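Local coordinates for protein putative cytochrome P450 YjiB (Bacillus subtilis subsp. subtilis, PDB 4RM4) that probably acts as a haem-dependent monooxygenase of the cytochrome P450 family, inserting an oxygen atom from molecular oxygen into organic substrates, at residues A[22-30]-A[378-389]; A[88-98]-A[222-232]. One frame throughout, in Å; residues are numbered along the deposited sequence.

Interaction 1 (A[22-30]-A[378-389]); sequences DAYHPFPWY and ITPIENSVIYGL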
loop_
_atom_site.group_PDB
_atom_site.type_symbol
_atom_site.label_atom_id
_atom_site.label_comp_id
_atom_site.label_asym_id
_atom_site.label_seq_id
_atom_site.Cartn_x
_atom_site.Cartn_y
_atom_site.Cartn_z
ATOM N N ASP A 22 -12.296 -9.050 -15.708
ATOM C CA ASP A 22 -12.437 -9.373 -14.295
ATOM C C ASP A 22 -11.900 -8.252 -13.400
ATOM O O ASP A 22 -11.653 -7.133 -13.868
ATOM C CB ASP A 22 -11.745 -10.707 -13.981
ATOM C CG ASP A 22 -10.285 -10.720 -14.393
ATOM O OD1 ASP A 22 -9.667 -9.638 -14.418
ATOM O OD2 ASP A 22 -9.753 -11.812 -14.682
ATOM N N ALA A 23 -11.723 -8.559 -12.117
ATOM C CA ALA A 23 -11.295 -7.563 -11.134
ATOM C C ALA A 23 -9.834 -7.151 -11.301
ATOM O O ALA A 23 -9.403 -6.144 -10.737
ATOM C CB ALA A 23 -11.553 -8.065 -9.708
ATOM N N TYR A 24 -9.072 -7.924 -12.068
ATOM C CA TYR A 24 -7.686 -7.554 -12.337
ATOM C C TYR A 24 -7.569 -6.660 -13.567
ATOM O O TYR A 24 -6.462 -6.263 -13.948
ATOM C CB TYR A 24 -6.785 -8.792 -12.492
ATOM C CG TYR A 24 -5.337 -8.512 -12.124
ATOM C CD1 TYR A 24 -5.000 -8.079 -10.848
ATOM C CD2 TYR A 24 -4.316 -8.675 -13.052
ATOM C CE1 TYR A 24 -3.683 -7.812 -10.498
ATOM C CE2 TYR A 24 -2.995 -8.417 -12.721
ATOM C CZ TYR A 24 -2.679 -7.990 -11.442
ATOM O OH TYR A 24 -1.370 -7.725 -11.096
ATOM N N HIS A 25 -8.707 -6.343 -14.189
ATOM C CA HIS A 25 -8.697 -5.618 -15.467
ATOM C C HIS A 25 -9.655 -4.439 -15.474
ATOM O O HIS A 25 -10.539 -4.359 -16.323
ATOM C CB HIS A 25 -9.022 -6.565 -16.630
ATOM C CG HIS A 25 -8.029 -7.671 -16.792
ATOM N ND1 HIS A 25 -6.880 -7.536 -17.539
ATOM C CD2 HIS A 25 -7.995 -8.919 -16.272
ATOM C CE1 HIS A 25 -6.189 -8.662 -17.487
ATOM N NE2 HIS A 25 -6.845 -9.516 -16.723
ATOM N N PRO A 26 -9.476 -3.503 -14.528
ATOM C CA PRO A 26 -10.399 -2.366 -14.436
ATOM C C PRO A 26 -10.068 -1.210 -15.383
ATOM O O PRO A 26 -10.840 -0.251 -15.469
ATOM C CB PRO A 26 -10.199 -1.904 -13.000
ATOM C CG PRO A 26 -8.758 -2.175 -12.754
ATOM C CD PRO A 26 -8.484 -3.484 -13.440
ATOM N N PHE A 27 -8.936 -1.286 -16.072
ATOM C CA PHE A 27 -8.413 -0.129 -16.795
ATOM C C PHE A 27 -9.235 0.330 -18.001
ATOM O O PHE A 27 -9.379 1.527 -18.225
ATOM C CB PHE A 27 -6.934 -0.341 -17.106
ATOM C CG PHE A 27 -6.125 -0.583 -15.859
ATOM C CD1 PHE A 27 -5.827 0.472 -15.005
ATOM C CD2 PHE A 27 -5.734 -1.863 -15.506
ATOM C CE1 PHE A 27 -5.114 0.263 -13.832
ATOM C CE2 PHE A 27 -5.024 -2.089 -14.328
ATOM C CZ PHE A 27 -4.715 -1.019 -13.489
ATOM N N PRO A 28 -9.785 -0.618 -18.770
ATOM C CA PRO A 28 -10.753 -0.189 -19.789
ATOM C C PRO A 28 -11.925 0.612 -19.214
ATOM O O PRO A 28 -12.331 1.620 -19.816
ATOM C CB PRO A 28 -11.218 -1.511 -20.400
ATOM C CG PRO A 28 -10.028 -2.403 -20.263
ATOM C CD PRO A 28 -9.438 -2.046 -18.902
ATOM N N TRP A 29 -12.456 0.207 -18.062
ATOM C CA TRP A 29 -13.555 0.952 -17.458
ATOM C C TRP A 29 -13.130 2.353 -17.026
ATOM O O TRP A 29 -13.836 3.320 -17.304
ATOM C CB TRP A 29 -14.181 0.193 -16.287
ATOM C CG TRP A 29 -15.295 0.963 -15.626
ATOM C CD1 TRP A 29 -16.513 1.270 -16.162
ATOM C CD2 TRP A 29 -15.283 1.525 -14.310
ATOM N NE1 TRP A 29 -17.258 1.994 -15.260
ATOM C CE2 TRP A 29 -16.526 2.165 -14.115
ATOM C CE3 TRP A 29 -14.341 1.551 -13.274
ATOM C CZ2 TRP A 29 -16.851 2.815 -12.928
ATOM C CZ3 TRP A 29 -14.662 2.205 -12.103
ATOM C CH2 TRP A 29 -15.905 2.829 -11.940
ATOM N N TYR A 30 -11.995 2.461 -16.333
ATOM C CA TYR A 30 -11.436 3.768 -16.002
ATOM C C TYR A 30 -11.333 4.625 -17.272
ATOM O O TYR A 30 -11.689 5.797 -17.272
ATOM C CB TYR A 30 -10.024 3.630 -15.416
ATOM C CG TYR A 30 -9.906 2.930 -14.068
ATOM C CD1 TYR A 30 -8.732 2.266 -13.717
ATOM C CD2 TYR A 30 -10.941 2.964 -13.143
ATOM C CE1 TYR A 30 -8.599 1.629 -12.488
ATOM C CE2 TYR A 30 -10.816 2.339 -11.908
ATOM C CZ TYR A 30 -9.643 1.671 -11.592
ATOM O OH TYR A 30 -9.500 1.047 -10.376
ATOM N N ILE A 378 -3.508 -16.568 -12.604
ATOM C CA ILE A 378 -3.765 -15.642 -11.513
ATOM C C ILE A 378 -5.195 -15.755 -10.995
ATOM O O ILE A 378 -6.103 -16.196 -11.703
ATOM C CB ILE A 378 -3.496 -14.178 -11.910
ATOM C CG1 ILE A 378 -4.311 -13.793 -13.143
ATOM C CG2 ILE A 378 -2.018 -13.950 -12.131
ATOM C CD1 ILE A 378 -4.261 -12.306 -13.455
ATOM N N THR A 379 -5.365 -15.375 -9.736
ATOM C CA THR A 379 -6.665 -15.223 -9.123
ATOM C C THR A 379 -6.665 -13.839 -8.511
ATOM O O THR A 379 -5.855 -13.547 -7.635
ATOM C CB THR A 379 -6.900 -16.261 -8.020
ATOM O OG1 THR A 379 -6.686 -17.573 -8.556
ATOM C CG2 THR A 379 -8.327 -16.153 -7.487
ATOM N N PRO A 380 -7.542 -12.965 -9.008
ATOM C CA PRO A 380 -7.545 -11.572 -8.562
ATOM C C PRO A 380 -8.259 -11.414 -7.231
ATOM O O PRO A 380 -9.181 -12.168 -6.918
ATOM C CB PRO A 380 -8.343 -10.851 -9.662
ATOM C CG PRO A 380 -8.460 -11.840 -10.805
ATOM C CD PRO A 380 -8.439 -13.183 -10.155
ATOM N N ILE A 381 -7.845 -10.427 -6.452
ATOM C CA ILE A 381 -8.636 -10.035 -5.302
ATOM C C ILE A 381 -9.909 -9.357 -5.789
ATOM O O ILE A 381 -9.860 -8.483 -6.661
ATOM C CB ILE A 381 -7.871 -9.057 -4.405
ATOM C CG1 ILE A 381 -6.550 -9.681 -3.958
ATOM C CG2 ILE A 381 -8.731 -8.651 -3.213
ATOM C CD1 ILE A 381 -5.579 -8.686 -3.315
ATOM N N GLU A 382 -11.050 -9.758 -5.233
ATOM C CA GLU A 382 -12.328 -9.140 -5.590
ATOM C C GLU A 382 -12.762 -8.156 -4.512
ATOM O O GLU A 382 -13.581 -8.482 -3.651
ATOM C CB GLU A 382 -13.415 -10.198 -5.825
ATOM C CG GLU A 382 -13.208 -11.057 -7.071
ATOM C CD GLU A 382 -12.267 -12.232 -6.844
ATOM O OE1 GLU A 382 -11.910 -12.504 -5.674
ATOM O OE2 GLU A 382 -11.884 -12.888 -7.838
ATOM N N ASN A 383 -12.197 -6.954 -4.570
ATOM C CA ASN A 383 -12.440 -5.922 -3.573
ATOM C C ASN A 383 -12.200 -4.554 -4.191
ATOM O O ASN A 383 -11.081 -4.239 -4.583
ATOM C CB ASN A 383 -11.505 -6.116 -2.381
ATOM C CG ASN A 383 -11.807 -5.166 -1.239
ATOM O OD1 ASN A 383 -12.345 -4.081 -1.449
ATOM N ND2 ASN A 383 -11.458 -5.570 -0.023
ATOM N N SER A 384 -13.251 -3.744 -4.275
ATOM C CA SER A 384 -13.166 -2.446 -4.942
ATOM C C SER A 384 -11.956 -1.607 -4.516
ATOM O O SER A 384 -11.265 -1.028 -5.361
ATOM C CB SER A 384 -14.458 -1.650 -4.725
ATOM O OG SER A 384 -15.514 -2.167 -5.514
ATOM N N VAL A 385 -11.696 -1.557 -3.211
ATOM C CA VAL A 385 -10.678 -0.664 -2.657
ATOM C C VAL A 385 -9.249 -1.219 -2.765
ATOM O O VAL A 385 -8.287 -0.576 -2.341
ATOM C CB VAL A 385 -11.011 -0.312 -1.178
ATOM C CG1 VAL A 385 -11.088 -1.576 -0.331
ATOM C CG2 VAL A 385 -9.999 0.666 -0.603
ATOM N N ILE A 386 -9.118 -2.413 -3.331
ATOM C CA ILE A 386 -7.838 -3.108 -3.382
ATOM C C ILE A 386 -7.550 -3.575 -4.805
ATOM O O ILE A 386 -8.461 -4.018 -5.497
ATOM C CB ILE A 386 -7.856 -4.337 -2.445
ATOM C CG1 ILE A 386 -8.046 -3.893 -0.996
ATOM C CG2 ILE A 386 -6.586 -5.155 -2.601
ATOM C CD1 ILE A 386 -8.082 -5.036 -0.006
ATOM N N TYR A 387 -6.303 -3.439 -5.253
ATOM C CA TYR A 387 -5.903 -3.979 -6.553
ATOM C C TYR A 387 -4.697 -4.904 -6.412
ATOM O O TYR A 387 -3.585 -4.453 -6.160
ATOM C CB TYR A 387 -5.608 -2.870 -7.575
ATOM C CG TYR A 387 -5.295 -3.433 -8.946
ATOM C CD1 TYR A 387 -6.306 -3.958 -9.753
ATOM C CD2 TYR A 387 -3.991 -3.495 -9.404
ATOM C CE1 TYR A 387 -6.016 -4.505 -11.005
ATOM C CE2 TYR A 387 -3.695 -4.019 -10.644
ATOM C CZ TYR A 387 -4.704 -4.531 -11.438
ATOM O OH TYR A 387 -4.386 -5.055 -12.665
ATOM N N GLY A 388 -4.913 -6.202 -6.587
ATOM C CA GLY A 388 -3.825 -7.153 -6.482
ATOM C C GLY A 388 -4.287 -8.579 -6.688
ATOM O O GLY A 388 -5.383 -8.804 -7.188
ATOM N N LEU A 389 -3.444 -9.525 -6.289
ATOM C CA LEU A 389 -3.639 -10.938 -6.571
ATOM C C LEU A 389 -3.718 -11.778 -5.290
ATOM O O LEU A 389 -2.933 -11.589 -4.363
ATOM C CB LEU A 389 -2.485 -11.451 -7.451
ATOM C CG LEU A 389 -2.355 -10.810 -8.836
ATOM C CD1 LEU A 389 -1.127 -11.320 -9.540
ATOM C CD2 LEU A 389 -3.612 -11.105 -9.638
#
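Ala-23 sets its methyl against the loop after strand 374-380, CB lying 3.5 Å from Ile-381 O. It belongs to a type I turn, Asp-22 to His-25, that brings Tyr-24 alongside. CG of Tyr-24 stands anti to the backbone N (chi1 -153°), which lays the ring against that of Tyr-387, while Tyr-24 O meets the Tyr-387 ring edge. The two rings form an offset stack, centroids 4.7 Å apart and planes at 8°, and Tyr-387 OH hangs over the centre of the Tyr-24 ring while donating to Tyr-24 O at 2.7 Å, tilted from the carbonyl plane. On the opposite face Leu-389 CD2 makes a CH-pi contact, 3.6 Å from the centroid; Ile-378 CD1 meets Tyr-24 CD2 obliquely. The N-terminal chain leading into helix 27-36 is pinned to the loop between strands 374-380 and 389-395 of the P450 fold. Replacing Tyr-24 by an alanine would probably leave the Tyr-387 ring without its stacking partner and Asn-250, which bonds the Tyr-24 hydroxyl, without that mate. Pro-26 CD follows, 3.6 Å from Tyr-387 CE1. Phe-27 then makes an offset edge-to-face pair with Tyr-387, its edge toward that face, planes at 77°, completing an aromatic cluster; Tyr-387 OH also bonds Arg-283.

Interaction 2 (A[88-98]-A[222-232]); sequences KHTKIRSVVNK and EKLSGEELIPF. With HEM (protoporphyrin IX containing Fe), chain B.
Val-96 presses onto Phe-232: its CG1 sits over the centre of the ring, 3.7 Å from the centroid and 9° off the normal, a CH-pi contact. Phe-232 CZ also comes within 3.6 Å of Val-96 CB. Leu-224 lies beside this pair, its CD1 against Val-96 CG1, its CG against Val-95 CG1 at 3.9 Å and its CD2 against Ile-92 CG1. The polar margin is carried by Glu-228 OE2, which takes a salt bridge from Lys-91 NZ at 2.8 Å, weak as a hydrogen bond, and a long one from Lys-88 NZ. Helix 88-96 is the C helix of the P450 fold and helix 226-257 its long helix across the distal side of the haem; the short segments cross at -71°, with axes 11.9 Å apart. The other carboxylate oxygen, Glu-228 OE1, is held by Ser-225 at the N-cap: the backbone N at 3.1 Å, nearly straight (176°), and OG from above the carboxylate plane, which probably fixes the carboxylate's rotation, with OE2 toward the lysines. Further along the chain, Lys-98 packs its CD on the Glu-222 carboxylate and folds back, NZ bonding Val-95 O. Behind the apolar patch, His-89 NE2 (2.6 Å) and Arg-93 NH1 (2.9 Å) both donate to haem propionate O1D, and Arg-93 NH1 also bonds Phe-348 O.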
loop_
_atom_site.group_PDB
_atom_site.type_symbol
_atom_site.label_atom_id
_atom_site.label_comp_id
_atom_site.label_asym_id
_atom_site.label_seq_id
_atom_site.Cartn_x
_atom_site.Cartn_y
_atom_site.Cartn_z
ATOM N N LYS A 88 -4.346 18.314 14.216
ATOM C CA LYS A 88 -3.982 17.061 14.881
ATOM C C LYS A 88 -3.007 16.264 14.021
ATOM O O LYS A 88 -2.038 15.699 14.522
ATOM C CB LYS A 88 -5.223 16.207 15.165
ATOM C CG LYS A 88 -5.926 16.520 16.471
ATOM C CD LYS A 88 -5.196 15.898 17.646
ATOM C CE LYS A 88 -5.173 14.379 17.547
ATOM N NZ LYS A 88 -4.583 13.752 18.770
ATOM N N HIS A 89 -3.265 16.232 12.718
ATOM C CA HIS A 89 -2.441 15.438 11.811
ATOM C C HIS A 89 -1.013 15.957 11.750
ATOM O O HIS A 89 -0.059 15.183 11.744
ATOM C CB HIS A 89 -3.031 15.418 10.404
ATOM C CG HIS A 89 -2.121 14.800 9.386
ATOM N ND1 HIS A 89 -1.202 15.533 8.662
ATOM C CD2 HIS A 89 -1.987 13.516 8.973
ATOM C CE1 HIS A 89 -0.539 14.728 7.849
ATOM N NE2 HIS A 89 -0.986 13.495 8.027
ATOM N N THR A 90 -0.888 17.274 11.699
ATOM C CA THR A 90 0.390 17.941 11.596
ATOM C C THR A 90 1.303 17.505 12.725
ATOM O O THR A 90 2.446 17.108 12.499
ATOM C CB THR A 90 0.204 19.461 11.682
ATOM O OG1 THR A 90 -0.833 19.864 10.779
ATOM C CG2 THR A 90 1.507 20.185 11.343
ATOM N N LYS A 91 0.780 17.564 13.944
ATOM C CA LYS A 91 1.562 17.248 15.133
ATOM C C LYS A 91 2.090 15.814 15.134
ATOM O O LYS A 91 3.276 15.580 15.376
ATOM C CB LYS A 91 0.736 17.496 16.395
ATOM C CG LYS A 91 1.491 17.227 17.674
ATOM C CD LYS A 91 0.631 17.521 18.900
ATOM C CE LYS A 91 -0.622 16.655 18.914
ATOM N NZ LYS A 91 -0.332 15.231 19.255
ATOM N N ILE A 92 1.209 14.853 14.867
ATOM C CA ILE A 92 1.623 13.462 14.871
ATOM C C ILE A 92 2.530 13.139 13.674
ATOM O O ILE A 92 3.579 12.520 13.849
ATOM C CB ILE A 92 0.415 12.503 14.973
ATOM C CG1 ILE A 92 -0.352 12.788 16.274
ATOM C CG2 ILE A 92 0.879 11.060 14.950
ATOM C CD1 ILE A 92 -1.698 12.111 16.374
ATOM N N ARG A 93 2.151 13.577 12.476
ATOM C CA ARG A 93 2.963 13.290 11.286
ATOM C C ARG A 93 4.402 13.751 11.496
ATOM O O ARG A 93 5.333 13.028 11.192
ATOM C CB ARG A 93 2.371 13.944 10.024
ATOM C CG ARG A 93 3.163 13.708 8.722
ATOM C CD ARG A 93 3.274 12.214 8.352
ATOM N NE ARG A 93 4.204 11.993 7.247
ATOM C CZ ARG A 93 3.844 11.632 6.016
ATOM N NH1 ARG A 93 2.568 11.398 5.732
ATOM N NH2 ARG A 93 4.763 11.467 5.070
ATOM N N SER A 94 4.595 14.948 12.035
ATOM C CA SER A 94 5.961 15.449 12.169
ATOM C C SER A 94 6.801 14.597 13.123
ATOM O O SER A 94 8.005 14.441 12.933
ATOM C CB SER A 94 5.971 16.913 12.602
ATOM O OG SER A 94 5.795 17.004 13.999
ATOM N N VAL A 95 6.168 14.044 14.149
ATOM C CA VAL A 95 6.861 13.160 15.076
ATOM C C VAL A 95 7.230 11.818 14.423
ATOM O O VAL A 95 8.342 11.319 14.617
ATOM C CB VAL A 95 6.027 12.914 16.353
ATOM C CG1 VAL A 95 6.806 12.061 17.327
ATOM C CG2 VAL A 95 5.639 14.245 17.001
ATOM N N VAL A 96 6.319 11.241 13.627
ATOM C CA VAL A 96 6.569 9.903 13.090
ATOM C C VAL A 96 7.462 9.888 11.837
ATOM O O VAL A 96 7.961 8.834 11.451
ATOM C CB VAL A 96 5.257 9.088 12.863
ATOM C CG1 VAL A 96 4.462 8.984 14.164
ATOM C CG2 VAL A 96 4.378 9.721 11.784
ATOM N N ASN A 97 7.660 11.045 11.210
ATOM C CA ASN A 97 8.608 11.128 10.092
ATOM C C ASN A 97 9.971 10.573 10.472
ATOM O O ASN A 97 10.681 10.015 9.631
ATOM C CB ASN A 97 8.771 12.564 9.588
ATOM C CG ASN A 97 7.582 13.026 8.755
ATOM O OD1 ASN A 97 7.315 14.225 8.616
ATOM N ND2 ASN A 97 6.850 12.074 8.223
ATOM N N LYS A 98 10.335 10.761 11.739
ATOM C CA LYS A 98 11.638 10.331 12.242
ATOM C C LYS A 98 11.866 8.829 12.130
ATOM O O LYS A 98 13.003 8.367 12.216
ATOM C CB LYS A 98 11.804 10.732 13.712
ATOM C CG LYS A 98 11.377 12.148 14.029
ATOM C CD LYS A 98 11.828 12.524 15.431
ATOM C CE LYS A 98 11.523 11.410 16.411
ATOM N NZ LYS A 98 10.065 11.230 16.580
ATOM N N GLU A 222 8.997 16.126 20.417
ATOM C CA GLU A 222 8.491 14.945 19.723
ATOM C C GLU A 222 8.138 13.725 20.569
ATOM O O GLU A 222 8.847 12.714 20.547
ATOM C CB GLU A 222 9.485 14.497 18.651
ATOM C CG GLU A 222 9.607 15.469 17.483
ATOM C CD GLU A 222 10.933 15.357 16.763
ATOM O OE1 GLU A 222 11.983 15.275 17.443
ATOM O OE2 GLU A 222 10.923 15.341 15.514
ATOM N N LYS A 223 7.107 13.864 21.393
ATOM C CA LYS A 223 6.780 12.802 22.344
ATOM C C LYS A 223 5.335 12.359 22.432
ATOM O O LYS A 223 4.570 12.835 23.217
ATOM C CB LYS A 223 7.307 13.123 23.712
ATOM C CG LYS A 223 8.801 12.791 23.841
ATOM C CD LYS A 223 9.526 13.701 24.844
ATOM C CE LYS A 223 8.781 13.790 26.191
ATOM N NZ LYS A 223 9.264 14.863 27.108
ATOM N N LEU A 224 5.034 11.362 21.645
ATOM C CA LEU A 224 3.696 10.786 21.553
ATOM C C LEU A 224 3.311 10.029 22.818
ATOM O O LEU A 224 4.166 9.496 23.523
ATOM C CB LEU A 224 3.597 9.843 20.351
ATOM C CG LEU A 224 3.703 10.450 18.951
ATOM C CD1 LEU A 224 3.491 9.371 17.884
ATOM C CD2 LEU A 224 2.700 11.576 18.786
ATOM N N SER A 225 2.019 9.987 23.109
ATOM C CA SER A 225 1.532 9.143 24.187
ATOM C C SER A 225 1.178 7.781 23.605
ATOM O O SER A 225 1.126 7.613 22.384
ATOM C CB SER A 225 0.308 9.771 24.848
ATOM O OG SER A 225 -0.734 9.976 23.908
ATOM N N GLY A 226 0.930 6.812 24.478
ATOM C CA GLY A 226 0.588 5.473 24.037
ATOM C C GLY A 226 -0.720 5.464 23.280
ATOM O O GLY A 226 -0.907 4.665 22.366
ATOM N N GLU A 227 -1.624 6.361 23.663
ATOM C CA GLU A 227 -2.922 6.483 23.003
ATOM C C GLU A 227 -2.794 6.938 21.551
ATOM O O GLU A 227 -3.708 6.753 20.756
ATOM C CB GLU A 227 -3.846 7.426 23.777
ATOM C CG GLU A 227 -4.373 6.837 25.092
ATOM C CD GLU A 227 -5.495 7.666 25.702
ATOM O OE1 GLU A 227 -5.758 8.779 25.200
ATOM O OE2 GLU A 227 -6.124 7.200 26.676
ATOM N N GLU A 228 -1.658 7.534 21.213
ATOM C CA GLU A 228 -1.376 7.912 19.831
ATOM C C GLU A 228 -0.431 6.901 19.182
ATOM O O GLU A 228 -0.562 6.579 18.002
ATOM C CB GLU A 228 -0.788 9.325 19.769
ATOM C CG GLU A 228 -1.736 10.411 20.257
ATOM C CD GLU A 228 -1.004 11.683 20.660
ATOM O OE1 GLU A 228 -0.074 11.605 21.499
ATOM O OE2 GLU A 228 -1.358 12.763 20.147
ATOM N N LEU A 229 0.503 6.372 19.968
ATOM C CA LEU A 229 1.500 5.463 19.417
ATOM C C LEU A 229 0.898 4.128 19.033
ATOM O O LEU A 229 1.209 3.588 17.970
ATOM C CB LEU A 229 2.694 5.272 20.365
ATOM C CG LEU A 229 3.872 4.437 19.836
ATOM C CD1 LEU A 229 4.408 4.963 18.480
ATOM C CD2 LEU A 229 5.006 4.364 20.857
ATOM N N ILE A 230 0.027 3.593 19.887
ATOM C CA ILE A 230 -0.582 2.300 19.601
ATOM C C ILE A 230 -1.414 2.282 18.318
ATOM O O ILE A 230 -1.209 1.409 17.470
ATOM C CB ILE A 230 -1.382 1.760 20.802
ATOM C CG1 ILE A 230 -0.409 1.373 21.919
ATOM C CG2 ILE A 230 -2.197 0.552 20.373
ATOM C CD1 ILE A 230 -1.075 1.089 23.249
ATOM N N PRO A 231 -2.354 3.235 18.164
ATOM C CA PRO A 231 -3.099 3.293 16.899
ATOM C C PRO A 231 -2.172 3.491 15.686
ATOM O O PRO A 231 -2.471 2.991 14.599
ATOM C CB PRO A 231 -3.992 4.529 17.072
ATOM C CG PRO A 231 -4.154 4.688 18.537
ATOM C CD PRO A 231 -2.874 4.202 19.156
ATOM N N PHE A 232 -1.087 4.240 15.863
ATOM C CA PHE A 232 -0.105 4.415 14.786
ATOM C C PHE A 232 0.572 3.081 14.370
ATOM O O PHE A 232 0.724 2.791 13.182
ATOM C CB PHE A 232 0.953 5.469 15.157
ATOM C CG PHE A 232 2.043 5.594 14.136
ATOM C CD1 PHE A 232 1.798 6.221 12.923
ATOM C CD2 PHE A 232 3.296 5.041 14.360
ATOM C CE1 PHE A 232 2.804 6.311 11.960
ATOM C CE2 PHE A 232 4.306 5.134 13.396
ATOM C CZ PHE A 232 4.053 5.775 12.202
HETATM C CHA HEM B . -0.726 6.762 3.343
HETATM C CHB HEM B . -0.316 3.952 -0.573
HETATM C CHC HEM B . 2.863 1.105 1.785
HETATM C CHD HEM B . 2.071 3.613 5.855
HETATM C C1A HEM B . -0.866 6.278 2.058
HETATM C C2A HEM B . -1.598 6.905 0.976
HETATM C C3A HEM B . -1.485 6.130 -0.106
HETATM C C4A HEM B . -0.667 4.994 0.245
HETATM C CMA HEM B . -2.113 6.391 -1.504
HETATM C CAA HEM B . -2.369 8.247 1.045
HETATM C CBA HEM B . -3.727 8.052 1.694
HETATM C CGA HEM B . -4.610 9.266 1.512
HETATM O O1A HEM B . -5.788 9.178 1.943
HETATM O O2A HEM B . -4.150 10.292 0.948
HETATM C C1B HEM B . 0.601 2.977 -0.267
HETATM C C2B HEM B . 1.157 2.030 -1.216
HETATM C C3B HEM B . 2.014 1.238 -0.556
HETATM C C4B HEM B . 2.061 1.664 0.822
HETATM C CMB HEM B . 0.779 1.973 -2.712
HETATM C CAB HEM B . 2.898 0.085 -1.084
HETATM C CBB HEM B . 3.183 -0.013 -2.384
HETATM C C1C HEM B . 2.948 1.556 3.076
HETATM C C2C HEM B . 3.829 1.041 4.106
HETATM C C3C HEM B . 3.599 1.745 5.222
HETATM C C4C HEM B . 2.580 2.716 4.938
HETATM C CMC HEM B . 4.834 -0.108 3.874
HETATM C CAC HEM B . 4.236 1.625 6.628
HETATM C CBC HEM B . 4.984 0.594 7.031
HETATM C C1D HEM B . 1.232 4.667 5.569
HETATM C C2D HEM B . 0.752 5.596 6.552
HETATM C C3D HEM B . -0.123 6.590 5.778
HETATM C C4D HEM B . -0.076 6.153 4.396
HETATM C CMD HEM B . 1.073 5.583 8.058
HETATM C CAD HEM B . -0.877 7.807 6.363
HETATM C CBD HEM B . 0.043 9.025 6.253
HETATM C CGD HEM B . -0.684 10.267 6.711
HETATM O O1D HEM B . 0.005 11.290 6.982
HETATM O O2D HEM B . -1.936 10.207 6.822
HETATM N NA HEM B . -0.319 5.107 1.570
HETATM N NB HEM B . 1.175 2.709 0.966
HETATM N NC HEM B . 2.192 2.578 3.615
HETATM N ND HEM B . 0.739 5.026 4.327
HETATM FE FE HEM B . 1.056 3.957 2.576
HETATM O O HOH W 1 -0.955 2.610 2.872
#

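In the fold
Interactions 1 and 2 lie on opposite sides of the chain's centre, their centres 34 Å apart and their nearest atoms about 17 Å apart, with no direct touch. Along the sequence, interaction 2 is nested inside the loop closed by interaction 1. Helix 226-257 relates them: its first turns form part of interaction 2, while Asn-250 and Tyr-253, further along, meet Tyr-24 of interaction 1. The haem lies between. Interaction 2 grips a propionate directly and brings Phe-232 about 10 Å, side chain to side chain, from Cys-349, the probable axial ligand; in interaction 1 the Tyr-387 side chain stays about 9 Å from the haem, nearest atoms.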